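Local coordinates for protein beta-methylmalyl-CoA dehydratase (Chloroflexus aurantiacus, PDB 4E3E) that catalyses the reversible dehydration of (2R,3S)-beta-methylmalyl-CoA to mesaconyl-CoA in the glyoxylate assimilation cycle, at residues I205-G210 with A291-L296; L310-V315 with Y344-P349. All blocks are in the same frame, centred on the assembly; numbering follows the deposited sequence.

Contact 1: I205-G210 with A291-L296; sequences IDHVDG and AWSEIL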
loop_
_atom_site.group_PDB
_atom_site.type_symbol
_atom_site.label_atom_id
_atom_site.label_comp_id
_atom_site.label_asym_id
_atom_site.label_seq_id
_atom_site.Cartn_x
_atom_site.Cartn_y
_atom_site.Cartn_z
ATOM N N ILE A 205 25.369 0.436 19.428
ATOM C CA ILE A 205 25.329 0.777 18.005
ATOM C C ILE A 205 24.274 1.845 17.713
ATOM O O ILE A 205 23.075 1.615 17.916
ATOM C CB ILE A 205 25.006 -0.469 17.165
ATOM C CG1 ILE A 205 25.993 -1.596 17.500
ATOM C CG2 ILE A 205 25.029 -0.137 15.678
ATOM C CD1 ILE A 205 25.572 -2.947 16.963
ATOM N N ASP A 206 24.721 3.000 17.232
ATOM C CA ASP A 206 23.827 4.089 16.841
ATOM C C ASP A 206 23.386 3.830 15.403
ATOM O O ASP A 206 24.222 3.831 14.504
ATOM C CB ASP A 206 24.585 5.415 16.953
ATOM C CG ASP A 206 23.726 6.634 16.652
ATOM O OD1 ASP A 206 22.595 6.501 16.152
ATOM O OD2 ASP A 206 24.203 7.756 16.919
ATOM N N HIS A 207 22.086 3.603 15.182
ATOM C CA HIS A 207 21.590 3.296 13.829
ATOM C C HIS A 207 21.444 4.498 12.928
ATOM O O HIS A 207 21.159 4.348 11.730
ATOM C CB HIS A 207 20.312 2.458 13.883
ATOM C CG HIS A 207 20.490 1.165 14.619
ATOM N ND1 HIS A 207 21.432 0.256 14.267
ATOM C CD2 HIS A 207 19.850 0.653 15.743
ATOM C CE1 HIS A 207 21.389 -0.787 15.115
ATOM N NE2 HIS A 207 20.417 -0.550 16.015
ATOM N N VAL A 208 21.663 5.689 13.503
ATOM C CA VAL A 208 21.804 6.952 12.768
ATOM C C VAL A 208 20.490 7.501 12.178
ATOM O O VAL A 208 20.063 8.609 12.536
ATOM C CB VAL A 208 22.925 6.892 11.677
ATOM C CG1 VAL A 208 23.037 8.216 10.940
ATOM C CG2 VAL A 208 24.282 6.528 12.295
ATOM N N ASP A 209 19.853 6.744 11.284
ATOM C CA ASP A 209 18.693 7.264 10.549
ATOM C C ASP A 209 17.479 7.567 11.443
ATOM O O ASP A 209 17.209 6.862 12.420
ATOM C CB ASP A 209 18.271 6.294 9.434
ATOM C CG ASP A 209 19.387 6.016 8.434
ATOM O OD1 ASP A 209 20.339 5.261 8.759
ATOM O OD2 ASP A 209 19.302 6.536 7.304
ATOM N N GLY A 210 16.742 8.610 11.084
ATOM C CA GLY A 210 15.453 8.904 11.707
ATOM C C GLY A 210 14.342 8.917 10.669
ATOM O O GLY A 210 14.546 9.395 9.552
ATOM N N ALA A 291 16.786 4.876 16.446
ATOM C CA ALA A 291 17.037 3.655 17.196
ATOM C C ALA A 291 18.522 3.482 17.504
ATOM O O ALA A 291 19.391 3.949 16.752
ATOM C CB ALA A 291 16.498 2.438 16.440
ATOM N N TRP A 292 18.794 2.838 18.633
ATOM C CA TRP A 292 20.124 2.320 18.924
ATOM C C TRP A 292 20.026 0.963 19.577
ATOM O O TRP A 292 19.009 0.626 20.190
ATOM C CB TRP A 292 20.941 3.311 19.762
ATOM C CG TRP A 292 20.421 3.528 21.163
ATOM C CD1 TRP A 292 19.499 4.485 21.600
ATOM C CD2 TRP A 292 20.785 2.774 22.363
ATOM N NE1 TRP A 292 19.284 4.374 22.955
ATOM C CE2 TRP A 292 20.021 3.364 23.471
ATOM C CE3 TRP A 292 21.633 1.701 22.621
ATOM C CZ2 TRP A 292 20.123 2.889 24.766
ATOM C CZ3 TRP A 292 21.733 1.232 23.937
ATOM C CH2 TRP A 292 20.994 1.811 24.981
ATOM N N SER A 293 21.074 0.165 19.442
ATOM C CA SER A 293 21.065 -1.189 19.995
ATOM C C SER A 293 22.269 -1.484 20.867
ATOM O O SER A 293 23.343 -0.906 20.681
ATOM C CB SER A 293 20.953 -2.245 18.889
ATOM O OG SER A 293 19.741 -2.059 18.169
ATOM N N GLU A 294 22.078 -2.392 21.819
ATOM C CA GLU A 294 23.184 -2.916 22.617
ATOM C C GLU A 294 23.239 -4.422 22.418
ATOM O O GLU A 294 22.183 -5.070 22.364
ATOM C CB GLU A 294 22.964 -2.597 24.090
ATOM C CG GLU A 294 24.018 -3.193 25.009
ATOM C CD GLU A 294 23.820 -2.789 26.452
ATOM O OE1 GLU A 294 22.894 -2.010 26.731
ATOM O OE2 GLU A 294 24.597 -3.257 27.303
ATOM N N ILE A 295 24.449 -4.979 22.292
ATOM C CA ILE A 295 24.588 -6.428 22.315
ATOM C C ILE A 295 24.602 -6.847 23.791
ATOM O O ILE A 295 25.622 -6.672 24.483
ATOM C CB ILE A 295 25.862 -6.934 21.587
ATOM C CG1 ILE A 295 25.979 -6.357 20.158
ATOM C CG2 ILE A 295 25.918 -8.471 21.612
ATOM C CD1 ILE A 295 24.804 -6.652 19.229
ATOM N N LEU A 296 23.465 -7.362 24.277
ATOM C CA LEU A 296 23.338 -7.823 25.671
ATOM C C LEU A 296 24.131 -9.096 25.924
ATOM O O LEU A 296 24.705 -9.279 27.000
ATOM C CB LEU A 296 21.878 -8.073 26.033
ATOM C CG LEU A 296 20.966 -6.848 25.983
ATOM C CD1 LEU A 296 19.531 -7.248 26.301
ATOM C CD2 LEU A 296 21.477 -5.754 26.916
HETATM O O HOH W 1 18.473 5.485 14.292
#
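H207 grips the strand A291-L296 twice, once through its backbone and once through its imidazole ring. The ring end of the grip is a nearly straight hydrogen bond between H207 NE2 and S293 OG, 2.7 Å long with an angle of 173°. S293 OG lies in the plane of the ring, at its edge. The other ring nitrogen, ND1, is bonded to the backbone O of N263. Both nitrogens therefore have partners, which fixes the rotation of the buried ring. With H207 CG beside its own backbone N (chi1 -58°), the ring lies with the carbonyl O of I205 3.9 Å above its plane, over its centre. The backbone end of the grip is the bond from H207 N to A291 O, 3.1 Å.

Before H207 the pairing is regular antiparallel sheet. I205 and S293 form a hydrogen-bonded pair, with I205 N to S293 O at 2.7 Å and S293 N to I205 O at 2.9 Å. D206 and W292 form the non-hydrogen-bonded pair that follows. The side chains of I205 and S293 lie on one face of the sheet, those of D206 and W292 on the opposite one. The chain then turns away. D206 OD1 accepts from V208 N at 2.9 Å, an Asx turn. A water links the separating chains: it donates to D209 O and accepts from A291 N at 2.8 Å.

W292 NE1 bonds to the backbone O of P326. This is an edge-strand pairing in the antiparallel sheet of a HotDog-clan protein, strand 204-212 being outermost within this chain. Strand 288-300 separates it from strand 307-318, helix 250-265 packs against H207 and A291, and D209 forms a salt bridge with R230 of the second subunit.

Contact 2: L310-V315 with Y344-P349; sequences LRVRTV and YTVLMP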
loop_
_atom_site.group_PDB
_atom_site.type_symbol
_atom_site.label_atom_id
_atom_site.label_comp_id
_atom_site.label_asym_id
_atom_site.label_seq_id
_atom_site.Cartn_x
_atom_site.Cartn_y
_atom_site.Cartn_z
ATOM N N LEU A 310 22.525 -13.664 18.977
ATOM C CA LEU A 310 22.831 -12.473 19.764
ATOM C C LEU A 310 21.564 -12.029 20.453
ATOM O O LEU A 310 20.487 -11.981 19.836
ATOM C CB LEU A 310 23.347 -11.334 18.885
ATOM C CG LEU A 310 24.649 -11.515 18.096
ATOM C CD1 LEU A 310 24.807 -10.374 17.093
ATOM C CD2 LEU A 310 25.868 -11.601 19.007
ATOM N N ARG A 311 21.685 -11.734 21.738
ATOM C CA ARG A 311 20.587 -11.128 22.462
ATOM C C ARG A 311 20.797 -9.631 22.339
ATOM O O ARG A 311 21.859 -9.118 22.704
ATOM C CB ARG A 311 20.546 -11.567 23.928
ATOM C CG ARG A 311 19.326 -11.019 24.678
ATOM C CD ARG A 311 19.275 -11.480 26.130
ATOM N NE ARG A 311 18.032 -11.046 26.784
ATOM C CZ ARG A 311 17.603 -11.487 27.967
ATOM N NH1 ARG A 311 18.307 -12.383 28.653
ATOM N NH2 ARG A 311 16.463 -11.034 28.469
ATOM N N VAL A 312 19.794 -8.945 21.796
ATOM C CA VAL A 312 19.910 -7.535 21.452
ATOM C C VAL A 312 18.839 -6.746 22.182
ATOM O O VAL A 312 17.690 -7.191 22.272
ATOM C CB VAL A 312 19.758 -7.326 19.923
ATOM C CG1 VAL A 312 19.869 -5.842 19.529
ATOM C CG2 VAL A 312 20.770 -8.176 19.150
ATOM N N ARG A 313 19.225 -5.588 22.718
ATOM C CA ARG A 313 18.259 -4.577 23.116
ATOM C C ARG A 313 18.275 -3.470 22.071
ATOM O O ARG A 313 19.319 -2.850 21.838
ATOM C CB ARG A 313 18.594 -3.969 24.482
ATOM C CG ARG A 313 17.557 -2.946 24.949
ATOM C CD ARG A 313 17.953 -2.172 26.229
ATOM N NE ARG A 313 18.418 -3.056 27.303
ATOM C CZ ARG A 313 17.652 -3.897 28.000
ATOM N NH1 ARG A 313 16.341 -3.992 27.770
ATOM N NH2 ARG A 313 18.207 -4.662 28.933
ATOM N N THR A 314 17.130 -3.221 21.439
ATOM C CA THR A 314 17.000 -2.026 20.609
ATOM C C THR A 314 16.083 -1.042 21.308
ATOM O O THR A 314 14.971 -1.386 21.719
ATOM C CB THR A 314 16.514 -2.348 19.199
ATOM O OG1 THR A 314 17.423 -3.300 18.592
ATOM C CG2 THR A 314 16.453 -1.087 18.348
ATOM N N VAL A 315 16.559 0.183 21.443
ATOM C CA VAL A 315 15.804 1.243 22.092
ATOM C C VAL A 315 15.415 2.257 21.021
ATOM O O VAL A 315 16.283 2.745 20.293
ATOM C CB VAL A 315 16.678 1.941 23.159
ATOM C CG1 VAL A 315 15.933 3.103 23.794
ATOM C CG2 VAL A 315 17.105 0.937 24.224
ATOM N N TYR A 344 15.350 -8.864 22.356
ATOM C CA TYR A 344 15.031 -9.961 21.471
ATOM C C TYR A 344 16.306 -10.672 21.081
ATOM O O TYR A 344 17.413 -10.237 21.429
ATOM C CB TYR A 344 14.271 -9.456 20.221
ATOM C CG TYR A 344 15.023 -8.416 19.406
ATOM C CD1 TYR A 344 15.275 -7.141 19.930
ATOM C CD2 TYR A 344 15.507 -8.712 18.119
ATOM C CE1 TYR A 344 15.968 -6.183 19.202
ATOM C CE2 TYR A 344 16.207 -7.753 17.380
ATOM C CZ TYR A 344 16.429 -6.482 17.932
ATOM O OH TYR A 344 17.120 -5.516 17.217
ATOM N N THR A 345 16.146 -11.772 20.368
ATOM C CA THR A 345 17.263 -12.603 19.978
ATOM C C THR A 345 17.261 -12.802 18.464
ATOM O O THR A 345 16.246 -13.232 17.867
ATOM C CB THR A 345 17.204 -13.959 20.689
ATOM O OG1 THR A 345 17.266 -13.749 22.104
ATOM C CG2 THR A 345 18.368 -14.852 20.269
ATOM N N VAL A 346 18.401 -12.489 17.853
ATOM C CA VAL A 346 18.561 -12.617 16.408
ATOM C C VAL A 346 19.482 -13.789 16.107
ATOM O O VAL A 346 20.275 -14.216 16.958
ATOM C CB VAL A 346 19.135 -11.333 15.779
ATOM C CG1 VAL A 346 18.171 -10.162 15.981
ATOM C CG2 VAL A 346 20.512 -11.005 16.379
ATOM N N LEU A 347 19.359 -14.326 14.904
ATOM C CA LEU A 347 20.308 -15.303 14.405
ATOM C C LEU A 347 21.244 -14.574 13.444
ATOM O O LEU A 347 20.790 -13.723 12.675
ATOM C CB LEU A 347 19.588 -16.449 13.680
ATOM C CG LEU A 347 18.485 -17.208 14.434
ATOM C CD1 LEU A 347 17.816 -18.228 13.522
ATOM C CD2 LEU A 347 19.030 -17.889 15.684
HETATM N N MSE A 348 22.536 -14.908 13.484
HETATM C CA MSE A 348 23.530 -14.302 12.581
HETATM C C MSE A 348 24.524 -15.346 12.114
HETATM O O MSE A 348 24.994 -16.147 12.919
HETATM C CB MSE A 348 24.246 -13.175 13.327
HETATM C CG MSE A 348 25.322 -12.523 12.461
HETATM SE SE MSE A 348 26.059 -10.892 13.308
HETATM C CE MSE A 348 24.532 -9.626 13.440
ATOM N N PRO A 349 24.880 -15.341 10.811
ATOM C CA PRO A 349 25.895 -16.273 10.333
ATOM C C PRO A 349 27.213 -16.099 11.080
ATOM O O PRO A 349 27.570 -14.976 11.485
ATOM C CB PRO A 349 26.087 -15.874 8.873
ATOM C CG PRO A 349 24.820 -15.192 8.500
ATOM C CD PRO A 349 24.383 -14.470 9.729
#
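Y344 and T314 meet through their hydroxyls, the shortest polar contact here: T314 OG1 and Y344 OH are 2.6 Å apart and hydrogen-bonded. T314 OG1 lies in the plane of the tyrosine ring, at its edge. With Y344 CG between its backbone N and carbonyl carbon (chi1 58°), the side chain lies side by side with that of V312, pointing the same way.

The backbone bonds are those of an antiparallel pair. V312 and Y344 exchange two, with V312 N to Y344 O at 2.7 Å and almost straight (176°). L310 and V346 exchange two more, including V346 N to L310 O at 2.9 Å. Between them R311 and T345 form the non-hydrogen-bonded pair. The two strands belong to the antiparallel sheet of this MaoC-like, HotDog-clan protein. The two short segments run at 130° to each other, well short of strictly antiparallel, consistent with a twisted or coiled sheet.

Apolar contacts line up on the face that carries L310, V312, Y344 and V346. V312 CB makes a CH-pi contact over one face of the Y344 ring, 4.2 Å from its centroid and offset toward the rim. L310 CB touches V346 CG2 at 3.8 Å. Farther along, L310 CD1 reaches CE of selenomethionine M348 at 3.7 Å.

Charged and polar ends on the other face find partners beyond the two segments. R311 forms salt bridges with D343 and D167, and T345 OG1 bonds to N275 on the neighbouring strand 270-278.

Contacts 1 and 2 lie about 12 Å apart, centre to centre, and belong to one sheet. Strand 288-300 from contact 1 runs next to strand 307-318 from contact 2, so the two contacts join four strands adjacent in the sheet: 204-212, 288-300, 307-318 and 338-349. They touch directly. S293 OG and T314 OG1 are 2.7 Å apart, a probable hydrogen bond, and W292 O and V315 N are 2.8 Å apart, probably another. Polar side chains thus connect across the strands in the order H207, S293, T314, Y344. Contact 2 comes nearer the substrate site: the Y344 side chain is about 9 Å from that of S65, which probably binds substrate, as in related enzymes. Contact 1 lies away from this site.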